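Local coordinates for cephalosporin acylase (Bacillus halodurans, PDB 2NLZ), which probably hydrolyses amide bonds as an N-terminal nucleophile hydrolase of the gamma-glutamyltranspeptidase family, perhaps acting on cephalosporins, at residues D258-R263 against G285-H290; G273-E278 against E302-A307; D430-P435 against I515-T520. The protein carries 1 engineered substitution. One frame throughout, in Å; residues are numbered along the deposited sequence.

Interaction 1. Residues D258-R263 against G285-H290; sequences DYRGYR and GFEFYH
A two-residue beta-hairpin joins strand 250-259 to strand 262-266, and the arginine at its tip reaches into the loop that follows helix 274-283. The turn from Y259 to Y262 is type I'. Y259 and Y262 form a hydrogen-bonded antiparallel pair, Y259 N giving to Y262 O at 2.8 Å and Y262 N to Y259 O at 3.3 Å. D258 steadies the turn through an Asx motif: its OD1, approached from above the carboxylate plane, accepts from G261 N at 3.2 Å.

R260 carries most of the contact. Its CG is anti to the carbonyl carbon and lies over one face of the Y259 ring, 3.7 Å above the plane; the chain runs extended to NE. This brings NH2 to two acceptors. R260 NH2 gives to F286 O at 3.0 Å, with the donor nearly along the C=O axis but a bent N-H...O angle of 135°. R260 NH2 also gives to Y259 OH, lying in the guanidinium plane, at 3.2 Å.

F288 presents a ring edge, not a face: its CE2 is 3.4 Å from R260 NH2, which lies near the ring plane, so this is no cation-pi contact; the guanidinium and ring planes are 80° apart. E287 OE1 lies near NH1 but well out of the guanidinium plane, so any attraction is between charges alone. D457 fixes the group from helix 444-457, through a salt bridge to R260 NE and a hydrogen bond with Y259 OH. Positive phi at both R260 and G261, within reciprocal Y259-Y262 bonds, is typical of the type I' two-residue hairpin.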
loop_
_atom_site.group_PDB
_atom_site.type_symbol
_atom_site.label_atom_id
_atom_site.label_comp_id
_atom_site.label_asym_id
_atom_site.label_seq_id
_atom_site.Cartn_x
_atom_site.Cartn_y
_atom_site.Cartn_z
ATOM N N ASP D 258 -27.378 -9.880 -23.512
ATOM C CA ASP D 258 -27.795 -8.660 -22.838
ATOM C C ASP D 258 -27.220 -8.693 -21.439
ATOM O O ASP D 258 -27.614 -9.529 -20.632
ATOM C CB ASP D 258 -29.314 -8.532 -22.777
ATOM C CG ASP D 258 -29.765 -7.183 -22.227
ATOM O OD1 ASP D 258 -29.651 -6.949 -20.999
ATOM O OD2 ASP D 258 -30.246 -6.356 -23.028
ATOM N N TYR D 259 -26.268 -7.806 -21.165
ATOM C CA TYR D 259 -25.719 -7.684 -19.816
ATOM C C TYR D 259 -26.098 -6.341 -19.192
ATOM O O TYR D 259 -25.407 -5.325 -19.367
ATOM C CB TYR D 259 -24.199 -7.921 -19.778
ATOM C CG TYR D 259 -23.688 -8.135 -18.373
ATOM C CD1 TYR D 259 -23.858 -9.359 -17.738
ATOM C CD2 TYR D 259 -23.066 -7.104 -17.668
ATOM C CE1 TYR D 259 -23.418 -9.559 -16.442
ATOM C CE2 TYR D 259 -22.623 -7.290 -16.375
ATOM C CZ TYR D 259 -22.800 -8.525 -15.761
ATOM O OH TYR D 259 -22.364 -8.738 -14.463
ATOM N N ARG D 260 -27.218 -6.370 -18.465
ATOM C CA ARG D 260 -27.735 -5.227 -17.709
ATOM C C ARG D 260 -27.969 -4.010 -18.592
ATOM O O ARG D 260 -27.602 -2.887 -18.228
ATOM C CB ARG D 260 -26.813 -4.894 -16.526
ATOM C CG ARG D 260 -26.221 -6.133 -15.895
ATOM C CD ARG D 260 -25.871 -5.928 -14.466
ATOM N NE ARG D 260 -25.167 -7.088 -13.927
ATOM C CZ ARG D 260 -25.763 -8.099 -13.308
ATOM N NH1 ARG D 260 -27.080 -8.097 -13.151
ATOM N NH2 ARG D 260 -25.042 -9.111 -12.845
ATOM N N GLY D 261 -28.579 -4.257 -19.755
ATOM C CA GLY D 261 -28.942 -3.200 -20.708
ATOM C C GLY D 261 -27.989 -3.067 -21.882
ATOM O O GLY D 261 -28.402 -2.719 -23.001
ATOM N N TYR D 262 -26.710 -3.329 -21.609
ATOM C CA TYR D 262 -25.664 -3.336 -22.621
ATOM C C TYR D 262 -25.707 -4.660 -23.380
ATOM O O TYR D 262 -26.314 -5.634 -22.919
ATOM C CB TYR D 262 -24.287 -3.175 -21.963
ATOM C CG TYR D 262 -24.031 -1.819 -21.327
ATOM C CD1 TYR D 262 -23.280 -0.854 -21.993
ATOM C CD2 TYR D 262 -24.533 -1.510 -20.057
ATOM C CE1 TYR D 262 -23.039 0.386 -21.420
ATOM C CE2 TYR D 262 -24.298 -0.268 -19.472
ATOM C CZ TYR D 262 -23.549 0.673 -20.164
ATOM O OH TYR D 262 -23.300 1.906 -19.610
ATOM N N ARG D 263 -25.068 -4.693 -24.544
ATOM C CA ARG D 263 -24.840 -5.950 -25.243
ATOM C C ARG D 263 -23.347 -6.203 -25.432
ATOM O O ARG D 263 -22.616 -5.358 -25.964
ATOM C CB ARG D 263 -25.595 -6.003 -26.574
ATOM C CG ARG D 263 -27.109 -5.989 -26.418
ATOM C CD ARG D 263 -27.803 -6.654 -27.599
ATOM N NE ARG D 263 -27.760 -8.116 -27.531
ATOM C CZ ARG D 263 -28.691 -8.872 -26.957
ATOM N NH1 ARG D 263 -29.748 -8.314 -26.388
ATOM N NH2 ARG D 263 -28.567 -10.190 -26.947
ATOM N N GLY D 285 -27.598 -13.317 -13.189
ATOM C CA GLY D 285 -28.681 -13.561 -12.239
ATOM C C GLY D 285 -28.409 -13.123 -10.811
ATOM O O GLY D 285 -29.324 -13.063 -9.995
ATOM N N PHE D 286 -27.151 -12.834 -10.499
ATOM C CA PHE D 286 -26.793 -12.250 -9.213
ATOM C C PHE D 286 -26.696 -10.731 -9.322
ATOM O O PHE D 286 -26.364 -10.188 -10.378
ATOM C CB PHE D 286 -25.437 -12.768 -8.742
ATOM C CG PHE D 286 -25.331 -14.264 -8.682
ATOM C CD1 PHE D 286 -26.178 -15.011 -7.862
ATOM C CD2 PHE D 286 -24.338 -14.924 -9.403
ATOM C CE1 PHE D 286 -26.058 -16.399 -7.782
ATOM C CE2 PHE D 286 -24.204 -16.314 -9.328
ATOM C CZ PHE D 286 -25.068 -17.057 -8.515
ATOM N N GLU D 287 -26.983 -10.050 -8.219
ATOM C CA GLU D 287 -26.698 -8.625 -8.099
ATOM C C GLU D 287 -25.329 -8.488 -7.420
ATOM O O GLU D 287 -24.829 -9.451 -6.831
ATOM C CB GLU D 287 -27.798 -7.906 -7.297
ATOM C CG GLU D 287 -29.235 -8.101 -7.810
ATOM C CD GLU D 287 -29.479 -7.470 -9.174
ATOM O OE1 GLU D 287 -28.910 -6.394 -9.452
ATOM O OE2 GLU D 287 -30.249 -8.052 -9.966
ATOM N N PHE D 288 -24.713 -7.310 -7.505
ATOM C CA PHE D 288 -23.365 -7.115 -6.940
ATOM C C PHE D 288 -23.210 -5.844 -6.102
ATOM O O PHE D 288 -22.941 -5.912 -4.894
ATOM C CB PHE D 288 -22.307 -7.168 -8.047
ATOM C CG PHE D 288 -22.224 -8.501 -8.718
ATOM C CD1 PHE D 288 -21.604 -9.569 -8.086
ATOM C CD2 PHE D 288 -22.794 -8.704 -9.965
ATOM C CE1 PHE D 288 -21.540 -10.811 -8.685
ATOM C CE2 PHE D 288 -22.727 -9.953 -10.570
ATOM C CZ PHE D 288 -22.100 -11.006 -9.922
ATOM N N TYR D 289 -23.383 -4.703 -6.772
ATOM C CA TYR D 289 -23.313 -3.355 -6.182
ATOM C C TYR D 289 -21.880 -2.854 -5.963
ATOM O O TYR D 289 -21.548 -1.755 -6.411
ATOM C CB TYR D 289 -24.192 -3.206 -4.921
ATOM C CG TYR D 289 -25.632 -3.672 -5.104
ATOM C CD1 TYR D 289 -26.505 -2.998 -5.962
ATOM C CD2 TYR D 289 -26.118 -4.786 -4.415
ATOM C CE1 TYR D 289 -27.821 -3.425 -6.130
ATOM C CE2 TYR D 289 -27.432 -5.219 -4.575
ATOM C CZ TYR D 289 -28.275 -4.536 -5.433
ATOM O OH TYR D 289 -29.571 -4.969 -5.589
ATOM N N HIS D 290 -21.035 -3.641 -5.296
ATOM C CA HIS D 290 -19.607 -3.289 -5.198
ATOM C C HIS D 290 -18.611 -4.370 -5.663
ATOM O O HIS D 290 -18.815 -5.565 -5.424
ATOM C CB HIS D 290 -19.233 -2.772 -3.811
ATOM C CG HIS D 290 -17.920 -2.049 -3.784
ATOM N ND1 HIS D 290 -17.772 -0.757 -4.245
ATOM C CD2 HIS D 290 -16.688 -2.448 -3.384
ATOM C CE1 HIS D 290 -16.510 -0.386 -4.113
ATOM N NE2 HIS D 290 -15.832 -1.394 -3.592
#

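Interaction 2. Residues G273-E278 against E302-A307; sequences GLVALE and EAMKLA
Helix 274-283 and helix 294-314 pack here by apolar contact, their short segments 274-278 and 302-307 approaching to 8.6 Å between axes with N-to-C directions 134° apart. A307 makes this possible: its small side chain points at the opposite helix, and its CB comes to 3.6 Å from V275 O, touching the backbone itself. V275 and E278, one turn apart, meet A307 together. V275 CG1, anti to the backbone N, lies 4.2 Å from A307 CB. V275 CG1 also meets M304 SD at 3.8 Å, where the two side chains cross at about a right angle. M304 leaves its helix with CG anti to the backbone N and then bends at chi2 and chi3, which turns the sulfur toward the valine. M449 and Q446 of helix 444-457 also touch M304, so its sulfur end lies where three helices meet.

The polar part of the contact is E278. Its chain is extended, CG anti to the backbone N (chi1 -176°), and runs alongside A307: E278 CD lies 3.9 Å from A307 CB, while E278 OE2 reaches A307 CA at 3.6 Å. These are van der Waals approaches. D310 OD2, farther along helix 294-314, is close to E278 OE2.

A salt bridge exists within segment 302-307, on a side turned from helix 274-283: K305 NZ meets the syn lone pair of E302 OE1 at 2.5 Å, and both residues also bind the backbone of L346.

Within the pairing of these two segments the cohesion is therefore apolar, a single small alanine letting the valine, the methionine and the aliphatic part of E278 close round it, whereas the buried E278, close to another carboxylate, may have a raised pKa and could hold a proton.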
loop_
_atom_site.group_PDB
_atom_site.type_symbol
_atom_site.label_atom_id
_atom_site.label_comp_id
_atom_site.label_asym_id
_atom_site.label_seq_id
_atom_site.Cartn_x
_atom_site.Cartn_y
_atom_site.Cartn_z
ATOM N N GLY D 273 -14.924 -16.820 -27.681
ATOM C CA GLY D 273 -15.618 -15.701 -27.040
ATOM C C GLY D 273 -16.907 -16.103 -26.353
ATOM O O GLY D 273 -17.330 -15.482 -25.379
ATOM N N LEU D 274 -17.524 -17.155 -26.882
ATOM C CA LEU D 274 -18.671 -17.824 -26.288
ATOM C C LEU D 274 -18.569 -17.937 -24.759
ATOM O O LEU D 274 -19.549 -17.706 -24.052
ATOM C CB LEU D 274 -18.763 -19.224 -26.903
ATOM C CG LEU D 274 -20.057 -20.020 -26.862
ATOM C CD1 LEU D 274 -20.327 -20.589 -25.479
ATOM C CD2 LEU D 274 -21.165 -19.123 -27.309
ATOM N N VAL D 275 -17.379 -18.299 -24.274
ATOM C CA VAL D 275 -17.129 -18.540 -22.853
ATOM C C VAL D 275 -17.418 -17.303 -22.025
ATOM O O VAL D 275 -18.135 -17.373 -21.033
ATOM C CB VAL D 275 -15.687 -19.024 -22.597
ATOM C CG1 VAL D 275 -15.418 -19.157 -21.110
ATOM C CG2 VAL D 275 -15.450 -20.357 -23.293
ATOM N N ALA D 276 -16.873 -16.170 -22.449
ATOM C CA ALA D 276 -17.148 -14.892 -21.796
ATOM C C ALA D 276 -18.641 -14.650 -21.702
ATOM O O ALA D 276 -19.162 -14.375 -20.628
ATOM C CB ALA D 276 -16.482 -13.753 -22.556
ATOM N N LEU D 277 -19.312 -14.785 -22.845
ATOM C CA LEU D 277 -20.761 -14.611 -22.976
ATOM C C LEU D 277 -21.600 -15.492 -22.033
ATOM O O LEU D 277 -22.474 -14.998 -21.313
ATOM C CB LEU D 277 -21.163 -14.844 -24.432
ATOM C CG LEU D 277 -21.403 -13.617 -25.314
ATOM C CD1 LEU D 277 -20.585 -12.439 -24.895
ATOM C CD2 LEU D 277 -21.127 -13.937 -26.758
ATOM N N GLU D 278 -21.322 -16.790 -22.037
ATOM C CA GLU D 278 -22.000 -17.727 -21.154
ATOM C C GLU D 278 -21.732 -17.408 -19.675
ATOM O O GLU D 278 -22.662 -17.389 -18.857
ATOM C CB GLU D 278 -21.582 -19.164 -21.481
ATOM C CG GLU D 278 -22.310 -20.217 -20.662
ATOM C CD GLU D 278 -21.766 -21.610 -20.890
ATOM O OE1 GLU D 278 -21.183 -21.875 -21.963
ATOM O OE2 GLU D 278 -21.917 -22.446 -19.985
ATOM N N GLU D 302 -16.610 -18.545 -10.033
ATOM C CA GLU D 302 -17.444 -19.735 -10.200
ATOM C C GLU D 302 -18.153 -19.805 -11.549
ATOM O O GLU D 302 -18.121 -20.847 -12.204
ATOM C CB GLU D 302 -18.443 -19.863 -9.060
ATOM C CG GLU D 302 -17.800 -20.073 -7.697
ATOM C CD GLU D 302 -17.120 -21.426 -7.539
ATOM O OE1 GLU D 302 -16.018 -21.638 -8.100
ATOM O OE2 GLU D 302 -17.690 -22.274 -6.819
ATOM N N ALA D 303 -18.770 -18.693 -11.955
ATOM C CA ALA D 303 -19.456 -18.579 -13.251
ATOM C C ALA D 303 -18.501 -18.828 -14.406
ATOM O O ALA D 303 -18.801 -19.583 -15.339
ATOM C CB ALA D 303 -20.116 -17.208 -13.396
ATOM N N MET D 304 -17.336 -18.196 -14.328
ATOM C CA MET D 304 -16.310 -18.375 -15.338
ATOM C C MET D 304 -15.958 -19.843 -15.460
ATOM O O MET D 304 -15.900 -20.373 -16.566
ATOM C CB MET D 304 -15.064 -17.537 -15.016
ATOM C CG MET D 304 -13.926 -17.651 -16.036
ATOM S SD MET D 304 -14.461 -17.571 -17.762
ATOM C CE MET D 304 -15.055 -15.885 -17.878
ATOM N N LYS D 305 -15.752 -20.491 -14.319
ATOM C CA LYS D 305 -15.374 -21.894 -14.284
ATOM C C LYS D 305 -16.355 -22.767 -15.044
ATOM O O LYS D 305 -15.940 -23.534 -15.905
ATOM C CB LYS D 305 -15.204 -22.381 -12.845
ATOM C CG LYS D 305 -13.808 -22.141 -12.296
ATOM C CD LYS D 305 -13.807 -22.042 -10.784
ATOM C CE LYS D 305 -13.985 -23.397 -10.123
ATOM N NZ LYS D 305 -14.160 -23.258 -8.647
ATOM N N LEU D 306 -17.645 -22.624 -14.757
ATOM C CA LEU D 306 -18.659 -23.461 -15.401
ATOM C C LEU D 306 -18.704 -23.260 -16.913
ATOM O O LEU D 306 -18.751 -24.223 -17.676
ATOM C CB LEU D 306 -20.034 -23.211 -14.787
ATOM C CG LEU D 306 -20.135 -23.500 -13.283
ATOM C CD1 LEU D 306 -21.257 -22.683 -12.639
ATOM C CD2 LEU D 306 -20.285 -25.008 -13.007
ATOM N N ALA D 307 -18.653 -21.997 -17.322
ATOM C CA ALA D 307 -18.669 -21.621 -18.721
ATOM C C ALA D 307 -17.447 -22.125 -19.485
ATOM O O ALA D 307 -17.552 -22.505 -20.657
ATOM C CB ALA D 307 -18.774 -20.106 -18.841
#

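Interaction 3. Residues D430-P435 against I515-T520; sequences DQPIGP and IWRDPT
The indole of W516 meets segment 430-435 at its edge. G434 CA lies in the ring plane, 3.8 Å from W516 CE3, and G434 O sits near that plane at 3.5 Å from W516 CZ3. I433 CG1 reaches W516 CE3 at 4.0 Å, the two side chains crossing obliquely. CG of W516 is anti to the carbonyl carbon (chi1 -59°), and this brings the benzo edge up against the backbone of G434. An alanine here would remove that edge and would probably loosen the packing against I433 and G434, and against L426 on the adjoining strand.

G434 leaves room for the ring, since a CB on it would collide with both W516 CE3 and I515 O, and its backbone angles already press a CB against the carbonyl of I433. The ring of P435 faces I515, P435 CD lying 3.2 Å from I515 O; having no N-H, the proline cannot return the bond that its own carbonyl accepts.

Strands 431-438 and 512-517 are antiparallel here, their short segments 165° apart. R517 N gives to I433 O at 2.6 Å and 167°, in the carbonyl plane. I433 O also receives a CA-H...O contact from W516 CA. I515 N gives to P435 O at 3.3 Å, nearly along the C=O axis. Beyond the strand end the pairing fades into packing, with Q431 CB 4.1 Å from P519 CB.

Strand 431-438 continues the ladder to strand 424-428, where I433 and G434 both face L426 in a classic beta bulge, and W516 bonds on to A525 of strand 524-528. P435 packs on strands 359-365 and 370-376, and I515 on strand 359-365, consistent with the layered sheets of the Ntn hydrolase fold, while F5 of a neighbouring subunit touches I433.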
loop_
_atom_site.group_PDB
_atom_site.type_symbol
_atom_site.label_atom_id
_atom_site.label_comp_id
_atom_site.label_asym_id
_atom_site.label_seq_id
_atom_site.Cartn_x
_atom_site.Cartn_y
_atom_site.Cartn_z
ATOM N N ASP D 430 -28.392 -0.403 -29.557
ATOM C CA ASP D 430 -27.956 -0.231 -30.959
ATOM C C ASP D 430 -27.083 1.020 -31.218
ATOM O O ASP D 430 -27.034 1.556 -32.328
ATOM C CB ASP D 430 -29.145 -0.323 -31.935
ATOM C CG ASP D 430 -28.716 -0.700 -33.353
ATOM O OD1 ASP D 430 -27.759 -1.491 -33.507
ATOM O OD2 ASP D 430 -29.335 -0.196 -34.316
ATOM N N GLN D 431 -26.400 1.473 -30.172
ATOM C CA GLN D 431 -25.361 2.484 -30.292
ATOM C C GLN D 431 -24.029 1.804 -29.969
ATOM O O GLN D 431 -23.967 0.935 -29.091
ATOM C CB GLN D 431 -25.619 3.656 -29.336
ATOM C CG GLN D 431 -26.880 4.469 -29.631
ATOM C CD GLN D 431 -26.797 5.222 -30.947
ATOM O OE1 GLN D 431 -25.758 5.791 -31.290
ATOM N NE2 GLN D 431 -27.894 5.227 -31.693
ATOM N N PRO D 432 -22.955 2.180 -30.685
ATOM C CA PRO D 432 -21.675 1.573 -30.374
ATOM C C PRO D 432 -21.042 2.280 -29.184
ATOM O O PRO D 432 -21.006 3.523 -29.128
ATOM C CB PRO D 432 -20.855 1.851 -31.627
ATOM C CG PRO D 432 -21.350 3.170 -32.097
ATOM C CD PRO D 432 -22.837 3.168 -31.774
ATOM N N ILE D 433 -20.567 1.504 -28.218
ATOM C CA ILE D 433 -19.751 2.137 -27.193
ATOM C C ILE D 433 -18.256 1.816 -27.371
ATOM O O ILE D 433 -17.412 2.655 -27.068
ATOM C CB ILE D 433 -20.317 2.021 -25.740
ATOM C CG1 ILE D 433 -19.852 0.759 -25.050
ATOM C CG2 ILE D 433 -21.863 2.147 -25.699
ATOM C CD1 ILE D 433 -20.022 0.881 -23.571
ATOM N N GLY D 434 -17.924 0.645 -27.908
ATOM C CA GLY D 434 -16.537 0.438 -28.331
ATOM C C GLY D 434 -15.876 -0.930 -28.340
ATOM O O GLY D 434 -16.468 -1.948 -27.943
ATOM N N PRO D 435 -14.625 -0.962 -28.825
ATOM C CA PRO D 435 -13.828 -2.179 -28.849
ATOM C C PRO D 435 -13.043 -2.388 -27.551
ATOM O O PRO D 435 -12.596 -1.420 -26.917
ATOM C CB PRO D 435 -12.883 -1.943 -30.021
ATOM C CG PRO D 435 -12.699 -0.449 -30.052
ATOM C CD PRO D 435 -13.910 0.182 -29.417
ATOM N N ILE D 515 -11.245 1.361 -25.895
ATOM C CA ILE D 515 -11.710 2.674 -26.329
ATOM C C ILE D 515 -13.235 2.715 -26.167
ATOM O O ILE D 515 -13.933 1.898 -26.770
ATOM C CB ILE D 515 -11.336 2.986 -27.802
ATOM C CG1 ILE D 515 -9.826 2.983 -28.002
ATOM C CG2 ILE D 515 -11.837 4.349 -28.193
ATOM C CD1 ILE D 515 -9.406 3.157 -29.441
ATOM N N TRP D 516 -13.744 3.638 -25.350
ATOM C CA TRP D 516 -15.188 3.861 -25.264
ATOM C C TRP D 516 -15.612 5.169 -25.929
ATOM O O TRP D 516 -14.993 6.214 -25.731
ATOM C CB TRP D 516 -15.738 3.846 -23.821
ATOM C CG TRP D 516 -15.551 2.589 -22.975
ATOM C CD1 TRP D 516 -15.309 2.561 -21.637
ATOM C CD2 TRP D 516 -15.610 1.212 -23.398
ATOM N NE1 TRP D 516 -15.190 1.267 -21.194
ATOM C CE2 TRP D 516 -15.374 0.415 -22.250
ATOM C CE3 TRP D 516 -15.835 0.576 -24.629
ATOM C CZ2 TRP D 516 -15.351 -0.994 -22.293
ATOM C CZ3 TRP D 516 -15.811 -0.834 -24.679
ATOM C CH2 TRP D 516 -15.574 -1.599 -23.514
ATOM N N ARG D 517 -16.679 5.096 -26.717
ATOM C CA ARG D 517 -17.274 6.275 -27.310
ATOM C C ARG D 517 -18.582 6.621 -26.615
ATOM O O ARG D 517 -19.490 5.790 -26.533
ATOM C CB ARG D 517 -17.554 6.057 -28.789
ATOM C CG ARG D 517 -18.543 7.076 -29.327
ATOM C CD ARG D 517 -19.274 6.629 -30.578
ATOM N NE ARG D 517 -18.699 7.356 -31.685
ATOM C CZ ARG D 517 -19.221 8.401 -32.312
ATOM N NH1 ARG D 517 -18.496 8.953 -33.271
ATOM N NH2 ARG D 517 -20.429 8.881 -32.022
ATOM N N ASP D 518 -18.666 7.855 -26.121
ATOM C CA ASP D 518 -19.908 8.407 -25.588
ATOM C C ASP D 518 -20.895 8.611 -26.740
ATOM O O ASP D 518 -20.593 9.343 -27.680
ATOM C CB ASP D 518 -19.617 9.736 -24.893
ATOM C CG ASP D 518 -20.777 10.226 -24.054
ATOM O OD1 ASP D 518 -20.602 10.319 -22.823
ATOM O OD2 ASP D 518 -21.850 10.532 -24.620
ATOM N N PRO D 519 -22.078 7.962 -26.672
ATOM C CA PRO D 519 -23.025 8.012 -27.793
ATOM C C PRO D 519 -23.642 9.399 -28.032
ATOM O O PRO D 519 -23.978 9.727 -29.172
ATOM C CB PRO D 519 -24.098 6.991 -27.399
ATOM C CG PRO D 519 -24.024 6.913 -25.921
ATOM C CD PRO D 519 -22.592 7.157 -25.549
ATOM N N THR D 520 -23.767 10.204 -26.975
ATOM C CA THR D 520 -24.302 11.564 -27.094
ATOM C C THR D 520 -23.298 12.551 -27.679
ATOM O O THR D 520 -23.519 13.085 -28.769
ATOM C CB THR D 520 -24.824 12.109 -25.745
ATOM O OG1 THR D 520 -24.496 11.191 -24.697
ATOM C CG2 THR D 520 -26.335 12.286 -25.783
#

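From the N terminus, the hairpin 258-263 comes first, then helix segment 273-278, the loop 285-290 and helix segment 302-307. Interaction 1 closes a loop with 21 residues between its segments and interaction 2 one with 23; because their segments alternate, the two cross, and their nearest atoms are about 6 Å apart. Interaction 3 follows in series, closing a longer excursion of 79 residues. Interaction 2 joins helices 274-283 and 294-314, while interaction 1 holds the loop between them to the hairpin. Interactions 1 and 3 meet directly, Y262 CE1 packing on I433 CD1 at 3.7 Å, whereas interactions 2 and 3 do not touch.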